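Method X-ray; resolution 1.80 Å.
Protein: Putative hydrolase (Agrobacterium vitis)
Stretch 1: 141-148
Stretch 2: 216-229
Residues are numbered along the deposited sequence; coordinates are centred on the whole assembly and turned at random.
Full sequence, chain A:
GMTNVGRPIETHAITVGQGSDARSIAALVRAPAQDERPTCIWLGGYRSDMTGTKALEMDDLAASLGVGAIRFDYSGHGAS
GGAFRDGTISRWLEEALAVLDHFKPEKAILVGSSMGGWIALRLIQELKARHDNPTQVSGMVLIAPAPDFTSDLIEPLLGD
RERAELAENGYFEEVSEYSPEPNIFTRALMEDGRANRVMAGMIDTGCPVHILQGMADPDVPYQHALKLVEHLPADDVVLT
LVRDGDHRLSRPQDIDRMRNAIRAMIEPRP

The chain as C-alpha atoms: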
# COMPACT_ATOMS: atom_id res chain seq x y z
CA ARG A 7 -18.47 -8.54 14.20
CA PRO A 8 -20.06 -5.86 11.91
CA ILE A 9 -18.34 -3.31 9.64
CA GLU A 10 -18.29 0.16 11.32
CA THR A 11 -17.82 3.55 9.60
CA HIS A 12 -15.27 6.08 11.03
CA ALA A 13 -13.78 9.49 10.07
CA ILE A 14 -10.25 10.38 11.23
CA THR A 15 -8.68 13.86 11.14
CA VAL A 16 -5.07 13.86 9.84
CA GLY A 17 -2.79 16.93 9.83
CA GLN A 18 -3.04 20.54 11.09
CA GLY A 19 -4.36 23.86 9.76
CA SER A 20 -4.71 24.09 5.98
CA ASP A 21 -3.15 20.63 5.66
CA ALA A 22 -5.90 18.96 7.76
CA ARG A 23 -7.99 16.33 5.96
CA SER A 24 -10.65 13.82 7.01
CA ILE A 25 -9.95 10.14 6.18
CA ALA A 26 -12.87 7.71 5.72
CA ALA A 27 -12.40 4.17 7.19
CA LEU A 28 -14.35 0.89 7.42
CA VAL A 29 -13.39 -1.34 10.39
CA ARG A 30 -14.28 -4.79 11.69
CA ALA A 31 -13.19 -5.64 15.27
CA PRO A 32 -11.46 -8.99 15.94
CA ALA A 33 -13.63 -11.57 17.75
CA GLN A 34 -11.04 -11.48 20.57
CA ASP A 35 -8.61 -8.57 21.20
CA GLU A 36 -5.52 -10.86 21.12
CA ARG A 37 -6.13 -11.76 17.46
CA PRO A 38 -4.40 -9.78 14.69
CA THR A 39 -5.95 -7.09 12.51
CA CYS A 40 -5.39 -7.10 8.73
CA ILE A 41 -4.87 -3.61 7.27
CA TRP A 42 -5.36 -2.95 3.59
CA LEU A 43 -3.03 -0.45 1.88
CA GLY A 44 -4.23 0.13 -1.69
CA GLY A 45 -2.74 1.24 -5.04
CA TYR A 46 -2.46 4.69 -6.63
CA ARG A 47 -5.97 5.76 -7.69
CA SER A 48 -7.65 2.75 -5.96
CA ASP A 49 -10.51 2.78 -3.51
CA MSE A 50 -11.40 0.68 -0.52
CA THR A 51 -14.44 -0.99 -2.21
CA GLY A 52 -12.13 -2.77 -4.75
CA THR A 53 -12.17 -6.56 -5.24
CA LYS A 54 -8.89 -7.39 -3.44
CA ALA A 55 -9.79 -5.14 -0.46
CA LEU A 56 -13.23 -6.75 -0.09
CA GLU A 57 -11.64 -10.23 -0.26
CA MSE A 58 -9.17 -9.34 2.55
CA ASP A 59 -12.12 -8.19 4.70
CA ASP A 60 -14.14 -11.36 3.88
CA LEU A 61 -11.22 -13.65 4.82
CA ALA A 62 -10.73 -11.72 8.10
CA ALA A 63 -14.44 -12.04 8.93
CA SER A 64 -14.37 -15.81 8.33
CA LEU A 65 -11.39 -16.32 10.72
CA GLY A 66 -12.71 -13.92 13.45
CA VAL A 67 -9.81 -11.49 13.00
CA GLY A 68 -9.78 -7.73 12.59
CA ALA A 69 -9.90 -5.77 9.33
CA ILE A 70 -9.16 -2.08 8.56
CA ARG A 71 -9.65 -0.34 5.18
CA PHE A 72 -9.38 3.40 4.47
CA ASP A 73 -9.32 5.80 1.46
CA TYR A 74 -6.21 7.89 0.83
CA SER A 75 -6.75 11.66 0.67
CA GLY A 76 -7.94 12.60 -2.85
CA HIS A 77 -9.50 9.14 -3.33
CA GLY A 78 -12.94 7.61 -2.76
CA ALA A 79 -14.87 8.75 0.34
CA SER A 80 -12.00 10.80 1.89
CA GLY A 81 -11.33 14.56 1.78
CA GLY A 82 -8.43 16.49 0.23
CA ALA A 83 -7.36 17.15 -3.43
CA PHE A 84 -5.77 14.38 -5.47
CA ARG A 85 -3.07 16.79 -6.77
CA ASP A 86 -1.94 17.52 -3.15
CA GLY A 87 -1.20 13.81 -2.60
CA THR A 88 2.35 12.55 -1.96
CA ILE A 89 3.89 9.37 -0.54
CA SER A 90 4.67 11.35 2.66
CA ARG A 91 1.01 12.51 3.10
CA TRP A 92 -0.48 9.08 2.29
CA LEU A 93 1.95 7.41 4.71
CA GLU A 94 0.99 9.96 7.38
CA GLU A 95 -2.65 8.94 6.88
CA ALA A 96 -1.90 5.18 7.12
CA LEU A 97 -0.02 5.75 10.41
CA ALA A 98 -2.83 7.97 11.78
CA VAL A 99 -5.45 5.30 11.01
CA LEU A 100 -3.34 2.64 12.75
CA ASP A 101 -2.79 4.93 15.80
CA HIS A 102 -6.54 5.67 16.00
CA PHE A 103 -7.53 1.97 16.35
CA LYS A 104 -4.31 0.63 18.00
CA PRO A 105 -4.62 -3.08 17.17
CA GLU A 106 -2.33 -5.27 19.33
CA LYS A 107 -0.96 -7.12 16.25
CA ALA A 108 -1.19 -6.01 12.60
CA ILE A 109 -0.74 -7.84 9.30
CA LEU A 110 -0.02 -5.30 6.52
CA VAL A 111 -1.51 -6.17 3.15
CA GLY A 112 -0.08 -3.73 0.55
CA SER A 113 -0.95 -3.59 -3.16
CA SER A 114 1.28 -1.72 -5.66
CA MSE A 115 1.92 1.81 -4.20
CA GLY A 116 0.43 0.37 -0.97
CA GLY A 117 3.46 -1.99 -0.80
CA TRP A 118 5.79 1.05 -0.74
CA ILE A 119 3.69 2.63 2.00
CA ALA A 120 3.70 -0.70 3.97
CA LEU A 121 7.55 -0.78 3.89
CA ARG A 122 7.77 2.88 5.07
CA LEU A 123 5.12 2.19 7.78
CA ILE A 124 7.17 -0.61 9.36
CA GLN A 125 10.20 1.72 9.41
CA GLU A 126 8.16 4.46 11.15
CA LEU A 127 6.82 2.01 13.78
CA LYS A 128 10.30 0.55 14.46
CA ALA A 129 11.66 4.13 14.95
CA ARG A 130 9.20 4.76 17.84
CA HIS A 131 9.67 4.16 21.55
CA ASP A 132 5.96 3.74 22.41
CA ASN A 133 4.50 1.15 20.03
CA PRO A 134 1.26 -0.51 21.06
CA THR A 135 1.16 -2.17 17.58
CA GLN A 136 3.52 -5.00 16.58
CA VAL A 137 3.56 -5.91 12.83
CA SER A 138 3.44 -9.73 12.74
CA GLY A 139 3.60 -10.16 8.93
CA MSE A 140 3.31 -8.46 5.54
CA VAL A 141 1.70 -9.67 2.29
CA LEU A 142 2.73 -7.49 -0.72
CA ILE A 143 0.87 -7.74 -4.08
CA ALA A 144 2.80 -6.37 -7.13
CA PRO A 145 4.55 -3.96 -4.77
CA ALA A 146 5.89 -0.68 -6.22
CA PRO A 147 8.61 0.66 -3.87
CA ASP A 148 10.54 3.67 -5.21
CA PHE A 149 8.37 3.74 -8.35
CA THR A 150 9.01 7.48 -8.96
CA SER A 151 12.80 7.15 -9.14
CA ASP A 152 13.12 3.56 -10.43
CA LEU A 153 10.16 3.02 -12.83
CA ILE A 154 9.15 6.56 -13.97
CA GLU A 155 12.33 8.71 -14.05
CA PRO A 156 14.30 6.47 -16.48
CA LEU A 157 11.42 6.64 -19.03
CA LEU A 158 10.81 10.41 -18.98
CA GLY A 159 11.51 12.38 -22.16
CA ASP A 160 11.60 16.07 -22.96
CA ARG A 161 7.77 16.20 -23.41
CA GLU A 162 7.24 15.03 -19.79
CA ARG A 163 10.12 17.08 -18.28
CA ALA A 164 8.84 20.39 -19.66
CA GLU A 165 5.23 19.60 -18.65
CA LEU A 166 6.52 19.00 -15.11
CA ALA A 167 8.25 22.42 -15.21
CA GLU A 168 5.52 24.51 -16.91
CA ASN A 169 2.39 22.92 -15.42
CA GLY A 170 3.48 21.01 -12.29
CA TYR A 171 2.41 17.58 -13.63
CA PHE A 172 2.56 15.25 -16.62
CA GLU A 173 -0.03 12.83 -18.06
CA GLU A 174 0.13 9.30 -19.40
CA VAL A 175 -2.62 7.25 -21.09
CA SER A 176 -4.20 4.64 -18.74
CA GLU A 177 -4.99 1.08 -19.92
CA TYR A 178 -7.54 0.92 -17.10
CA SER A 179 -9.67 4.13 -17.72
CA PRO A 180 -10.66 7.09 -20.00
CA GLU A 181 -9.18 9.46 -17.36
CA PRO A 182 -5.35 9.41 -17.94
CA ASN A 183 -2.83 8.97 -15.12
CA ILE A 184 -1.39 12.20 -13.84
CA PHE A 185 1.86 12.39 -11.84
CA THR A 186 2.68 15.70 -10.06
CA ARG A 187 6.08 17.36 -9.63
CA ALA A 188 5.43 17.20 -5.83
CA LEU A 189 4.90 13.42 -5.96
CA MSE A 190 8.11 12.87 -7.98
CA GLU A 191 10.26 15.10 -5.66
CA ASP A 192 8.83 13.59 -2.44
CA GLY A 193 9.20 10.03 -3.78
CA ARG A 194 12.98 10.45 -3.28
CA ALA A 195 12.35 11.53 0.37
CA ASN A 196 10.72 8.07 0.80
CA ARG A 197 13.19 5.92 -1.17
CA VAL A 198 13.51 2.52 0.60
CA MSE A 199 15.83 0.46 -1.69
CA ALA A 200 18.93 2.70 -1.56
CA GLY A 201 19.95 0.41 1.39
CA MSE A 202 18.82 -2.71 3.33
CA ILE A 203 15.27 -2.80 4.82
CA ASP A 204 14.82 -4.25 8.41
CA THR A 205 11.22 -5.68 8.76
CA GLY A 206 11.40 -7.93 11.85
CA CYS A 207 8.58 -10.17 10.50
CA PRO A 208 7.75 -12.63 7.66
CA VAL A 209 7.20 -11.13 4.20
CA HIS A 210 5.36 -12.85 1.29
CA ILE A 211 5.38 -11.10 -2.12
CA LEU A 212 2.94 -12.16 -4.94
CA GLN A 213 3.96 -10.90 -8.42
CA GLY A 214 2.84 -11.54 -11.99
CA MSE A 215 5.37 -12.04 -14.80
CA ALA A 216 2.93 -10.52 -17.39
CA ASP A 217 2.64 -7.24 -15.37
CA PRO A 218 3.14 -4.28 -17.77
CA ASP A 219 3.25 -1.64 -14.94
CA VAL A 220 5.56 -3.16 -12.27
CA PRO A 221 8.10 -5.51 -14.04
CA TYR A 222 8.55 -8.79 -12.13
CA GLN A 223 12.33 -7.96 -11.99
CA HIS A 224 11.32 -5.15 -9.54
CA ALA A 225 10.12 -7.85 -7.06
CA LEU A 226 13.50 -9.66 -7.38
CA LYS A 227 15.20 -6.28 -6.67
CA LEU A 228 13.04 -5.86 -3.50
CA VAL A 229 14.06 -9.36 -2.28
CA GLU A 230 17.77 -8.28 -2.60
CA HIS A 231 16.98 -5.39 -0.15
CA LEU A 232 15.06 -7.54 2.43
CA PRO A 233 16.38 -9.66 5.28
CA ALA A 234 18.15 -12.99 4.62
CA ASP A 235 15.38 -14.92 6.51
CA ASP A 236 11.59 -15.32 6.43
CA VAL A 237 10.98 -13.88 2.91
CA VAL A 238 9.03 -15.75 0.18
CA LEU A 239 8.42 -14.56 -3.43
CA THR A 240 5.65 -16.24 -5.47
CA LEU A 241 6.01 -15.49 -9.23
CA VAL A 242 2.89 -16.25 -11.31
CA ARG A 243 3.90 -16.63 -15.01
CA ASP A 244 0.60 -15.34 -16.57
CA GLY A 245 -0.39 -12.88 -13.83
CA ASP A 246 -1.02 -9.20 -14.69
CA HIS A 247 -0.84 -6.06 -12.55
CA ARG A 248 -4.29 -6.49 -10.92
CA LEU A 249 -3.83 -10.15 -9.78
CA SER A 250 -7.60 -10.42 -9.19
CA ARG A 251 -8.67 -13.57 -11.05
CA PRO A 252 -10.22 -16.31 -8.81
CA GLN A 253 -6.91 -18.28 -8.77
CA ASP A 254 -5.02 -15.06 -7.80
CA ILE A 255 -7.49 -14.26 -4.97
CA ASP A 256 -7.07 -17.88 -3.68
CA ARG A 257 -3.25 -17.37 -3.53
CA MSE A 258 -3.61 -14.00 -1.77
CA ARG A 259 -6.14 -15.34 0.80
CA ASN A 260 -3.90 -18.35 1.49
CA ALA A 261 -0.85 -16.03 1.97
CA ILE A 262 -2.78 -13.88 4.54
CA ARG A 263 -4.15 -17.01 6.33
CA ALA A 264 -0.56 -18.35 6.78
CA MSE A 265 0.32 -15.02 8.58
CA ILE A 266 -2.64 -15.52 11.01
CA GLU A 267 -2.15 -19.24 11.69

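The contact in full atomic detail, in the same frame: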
# COMPACT_ATOMS: atom_id res chain seq x y z
N VAL A 141 2.01 -9.01 3.56
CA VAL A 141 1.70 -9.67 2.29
C VAL A 141 1.69 -8.52 1.26
O VAL A 141 0.96 -7.53 1.44
CB VAL A 141 0.38 -10.42 2.34
CG1 VAL A 141 0.03 -10.94 0.92
CG2 VAL A 141 0.40 -11.62 3.37
N LEU A 142 2.55 -8.59 0.26
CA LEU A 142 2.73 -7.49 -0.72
C LEU A 142 2.34 -8.01 -2.12
O LEU A 142 2.82 -9.06 -2.52
CB LEU A 142 4.18 -7.02 -0.70
CG LEU A 142 4.75 -6.56 0.65
CD1 LEU A 142 6.23 -6.16 0.51
CD2 LEU A 142 3.89 -5.41 1.16
N ILE A 143 1.43 -7.30 -2.80
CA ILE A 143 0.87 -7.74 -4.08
C ILE A 143 1.36 -6.74 -5.15
O ILE A 143 1.02 -5.58 -5.07
CB ILE A 143 -0.67 -7.74 -4.02
CG1 ILE A 143 -1.15 -8.67 -2.87
CG2 ILE A 143 -1.30 -8.14 -5.39
CD1 ILE A 143 -2.17 -8.11 -2.01
N ALA A 144 2.17 -7.21 -6.10
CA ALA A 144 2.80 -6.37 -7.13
C ALA A 144 3.35 -5.07 -6.54
O ALA A 144 3.06 -3.98 -7.01
CB ALA A 144 1.79 -6.08 -8.30
N PRO A 145 4.16 -5.17 -5.46
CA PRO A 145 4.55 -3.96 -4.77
C PRO A 145 5.41 -3.01 -5.62
O PRO A 145 6.23 -3.46 -6.42
CB PRO A 145 5.37 -4.48 -3.58
CG PRO A 145 5.92 -5.77 -4.10
CD PRO A 145 4.79 -6.37 -4.88
N ALA A 146 5.25 -1.70 -5.39
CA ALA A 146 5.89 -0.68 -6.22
C ALA A 146 6.76 0.29 -5.40
O ALA A 146 6.66 1.52 -5.54
CB ALA A 146 4.79 0.11 -7.04
N PRO A 147 7.68 -0.26 -4.58
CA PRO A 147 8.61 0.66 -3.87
C PRO A 147 9.41 1.50 -4.85
O PRO A 147 9.83 1.02 -5.89
CB PRO A 147 9.56 -0.32 -3.11
CG PRO A 147 9.50 -1.61 -3.91
CD PRO A 147 8.03 -1.67 -4.37
N ASP A 148 9.67 2.77 -4.47
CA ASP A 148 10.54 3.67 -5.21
C ASP A 148 10.12 3.79 -6.68
O ASP A 148 10.97 4.00 -7.54
CB ASP A 148 12.00 3.22 -5.13
CG ASP A 148 12.47 2.99 -3.67
OD1 ASP A 148 11.73 3.45 -2.75
OD2 ASP A 148 13.57 2.39 -3.49
N ALA A 216 3.53 -11.25 -16.24
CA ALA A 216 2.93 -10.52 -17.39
C ALA A 216 2.39 -9.14 -16.95
O ALA A 216 1.39 -8.63 -17.47
CB ALA A 216 1.83 -11.38 -18.04
N ASP A 217 3.03 -8.55 -15.95
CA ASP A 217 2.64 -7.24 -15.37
C ASP A 217 3.33 -6.14 -16.19
O ASP A 217 4.56 -6.05 -16.20
CB ASP A 217 3.08 -7.24 -13.88
CG ASP A 217 2.65 -5.99 -13.13
OD1 ASP A 217 2.52 -4.92 -13.77
OD2 ASP A 217 2.51 -6.05 -11.88
N PRO A 218 2.54 -5.33 -16.97
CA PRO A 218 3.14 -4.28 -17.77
C PRO A 218 3.45 -2.97 -17.02
O PRO A 218 4.05 -2.09 -17.62
CB PRO A 218 2.07 -4.02 -18.88
CG PRO A 218 0.79 -4.21 -18.11
CD PRO A 218 1.07 -5.27 -17.04
N ASP A 219 3.09 -2.87 -15.74
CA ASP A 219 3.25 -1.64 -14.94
C ASP A 219 4.41 -1.75 -13.94
O ASP A 219 5.27 -0.88 -13.91
CB ASP A 219 1.98 -1.36 -14.16
CG ASP A 219 0.76 -1.17 -15.07
OD1 ASP A 219 0.92 -0.70 -16.22
OD2 ASP A 219 -0.34 -1.55 -14.66
N VAL A 220 4.42 -2.82 -13.15
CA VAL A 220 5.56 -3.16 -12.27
C VAL A 220 6.25 -4.45 -12.81
O VAL A 220 5.71 -5.52 -12.67
CB VAL A 220 5.09 -3.36 -10.80
CG1 VAL A 220 6.28 -3.81 -9.90
CG2 VAL A 220 4.46 -2.07 -10.25
N PRO A 221 7.42 -4.34 -13.48
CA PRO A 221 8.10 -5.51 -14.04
C PRO A 221 8.42 -6.51 -12.93
O PRO A 221 8.75 -6.07 -11.83
CB PRO A 221 9.41 -4.95 -14.62
CG PRO A 221 9.35 -3.49 -14.48
CD PRO A 221 8.18 -3.09 -13.66
N TYR A 222 8.31 -7.80 -13.20
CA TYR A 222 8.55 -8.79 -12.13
C TYR A 222 9.99 -8.67 -11.58
O TYR A 222 10.24 -9.03 -10.43
CB TYR A 222 8.25 -10.23 -12.62
CG TYR A 222 9.29 -10.80 -13.53
CD1 TYR A 222 10.41 -11.48 -13.03
CD2 TYR A 222 9.17 -10.69 -14.93
CE1 TYR A 222 11.37 -11.98 -13.87
CE2 TYR A 222 10.14 -11.19 -15.78
CZ TYR A 222 11.24 -11.85 -15.23
OH TYR A 222 12.20 -12.35 -16.06
N GLN A 223 10.92 -8.20 -12.42
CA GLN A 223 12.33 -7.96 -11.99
C GLN A 223 12.40 -6.99 -10.78
O GLN A 223 13.37 -7.02 -9.98
CB GLN A 223 13.18 -7.42 -13.15
CG GLN A 223 13.37 -8.42 -14.34
CD GLN A 223 12.30 -8.32 -15.46
OE1 GLN A 223 11.16 -7.85 -15.25
NE2 GLN A 223 12.67 -8.82 -16.65
N HIS A 224 11.39 -6.10 -10.67
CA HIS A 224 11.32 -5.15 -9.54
C HIS A 224 11.10 -5.90 -8.21
O HIS A 224 11.64 -5.48 -7.16
CB HIS A 224 10.19 -4.14 -9.77
CG HIS A 224 10.33 -2.87 -9.00
ND1 HIS A 224 11.38 -1.99 -9.18
CD2 HIS A 224 9.52 -2.31 -8.06
CE1 HIS A 224 11.22 -0.95 -8.37
NE2 HIS A 224 10.10 -1.12 -7.68
N ALA A 225 10.35 -7.01 -8.25
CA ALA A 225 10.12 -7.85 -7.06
C ALA A 225 11.41 -8.58 -6.65
O ALA A 225 11.70 -8.69 -5.46
CB ALA A 225 8.95 -8.87 -7.29
N LEU A 226 12.18 -9.05 -7.63
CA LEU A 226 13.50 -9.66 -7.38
C LEU A 226 14.46 -8.63 -6.78
O LEU A 226 15.22 -8.95 -5.87
CB LEU A 226 14.08 -10.28 -8.67
CG LEU A 226 13.40 -11.59 -9.12
CD1 LEU A 226 13.81 -11.95 -10.58
CD2 LEU A 226 13.71 -12.77 -8.16
N LYS A 227 14.41 -7.38 -7.27
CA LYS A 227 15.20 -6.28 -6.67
C LYS A 227 14.80 -6.04 -5.18
O LYS A 227 15.68 -5.93 -4.29
CB LYS A 227 15.02 -4.98 -7.46
CG LYS A 227 15.88 -3.81 -6.95
CD LYS A 227 15.67 -2.51 -7.80
CE LYS A 227 16.54 -1.35 -7.31
NZ LYS A 227 16.51 -0.21 -8.26
N LEU A 228 13.51 -6.01 -4.90
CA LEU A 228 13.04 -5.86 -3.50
C LEU A 228 13.56 -6.99 -2.58
O LEU A 228 14.02 -6.73 -1.46
CB LEU A 228 11.51 -5.77 -3.43
CG LEU A 228 10.87 -5.73 -2.04
CD1 LEU A 228 11.45 -4.56 -1.19
CD2 LEU A 228 9.30 -5.69 -2.11
N VAL A 229 13.55 -8.24 -3.08
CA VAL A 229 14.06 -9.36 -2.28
C VAL A 229 15.56 -9.15 -1.93
O VAL A 229 15.98 -9.45 -0.82
CB VAL A 229 13.82 -10.74 -2.97
CG1 VAL A 229 14.66 -11.91 -2.28
CG2 VAL A 229 12.30 -11.05 -3.04
O HOH W 1 9.14 -4.63 -5.60

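The end of a β-strand (141-143) and the loop that follows it pack against a second loop and the early part of the helix that carries His224 and Leu228, burying 383 Å² in all, both sides summed. The contact is mostly apolar, with one direct hydrogen bond. His224, in the first turns of the helix, points its CA-to-CB bond toward the first stretch. With chi1 at -159° (t) and chi2 at 63°, its imidazole reaches the loop edge-on, and His224 NE2 donates to Pro147 O at 2.8 Å with an N-H...O angle of 153°. NE2 therefore carries a proton. Pro147 O, Ala146 C and Pro145 O all lie at the ring edge, near its plane, so the ring edge lies against the backbone of three consecutive residues, though across the contact it bonds only to Pro147 O; His224 CD2 is 3.9 Å from Pro145 O. The ring also serves as packing surface, since Pro147 CG lies 3.8 Å from His224 NE2. A carbonyl suits this place because it supplies an acceptor whatever the side chain, and proline, with no amide hydrogen to donate, still offers its oxygen.

One turn further along the helix, Leu228 points the same way and gives up more area to the contact than any other residue, 66 Å². Its chi1 of 175° (t) and chi2 of 56° (p) spread the two methyls over the first stretch. Leu228 CD2 lies 4.1 Å from Leu142 CD1 and 3.9 Å from Pro145 CG, while Leu228 CD1 meets Pro147 CG more loosely at 4.5 Å. Leu142 comes from the strand, where its CA-to-CB bond points toward the second stretch and its m,t rotamer brings CD1 against Leu228; the side chains of its neighbours Val141 and Ile143 are out of reach, in keeping with the alternation of a strand. Both prolines have C-gamma endo puckers and present CG to Leu228, compact apolar rings that fill space with little conformational freedom.

Before the helix, Val220 fills the space beside the loop. Its chi1 of 176° (t) places both methyls against the first stretch: Val220 CG1 is 3.5 Å from Pro145 O, and Val220 CG2 is 3.9 Å from Ala146 CB and 4.0 Å from Ala144 O. The backbones come close here, with Ala146 CA and Val220 CA 6.5 Å apart. Ala144 adopts a left-handed backbone conformation (phi/psi 43/52), and Ala144 CB lies 3.7 Å from Asp217 OD2.

Asp217 shapes its own loop. In the t rotamer, Asp217 OD1 accepts from both Asp219 N and Val220 N, each at 2.9 Å, tying down the turn from which Val220 projects; OD2 is hydrogen-bonded elsewhere in the structure. A water lies between the stretches, its O 3.2 Å from Pro145 O and, in a weak bond, 3.1 Å from His224 O, though it has too few protons to serve every acceptor in reach. His224 O also accepts from Leu228 N at 3.0 Å, a helical bond that links the two residues contributing most from the helix. All the residues in direct contact are buried, consistent with the predominance of methyls and proline rings.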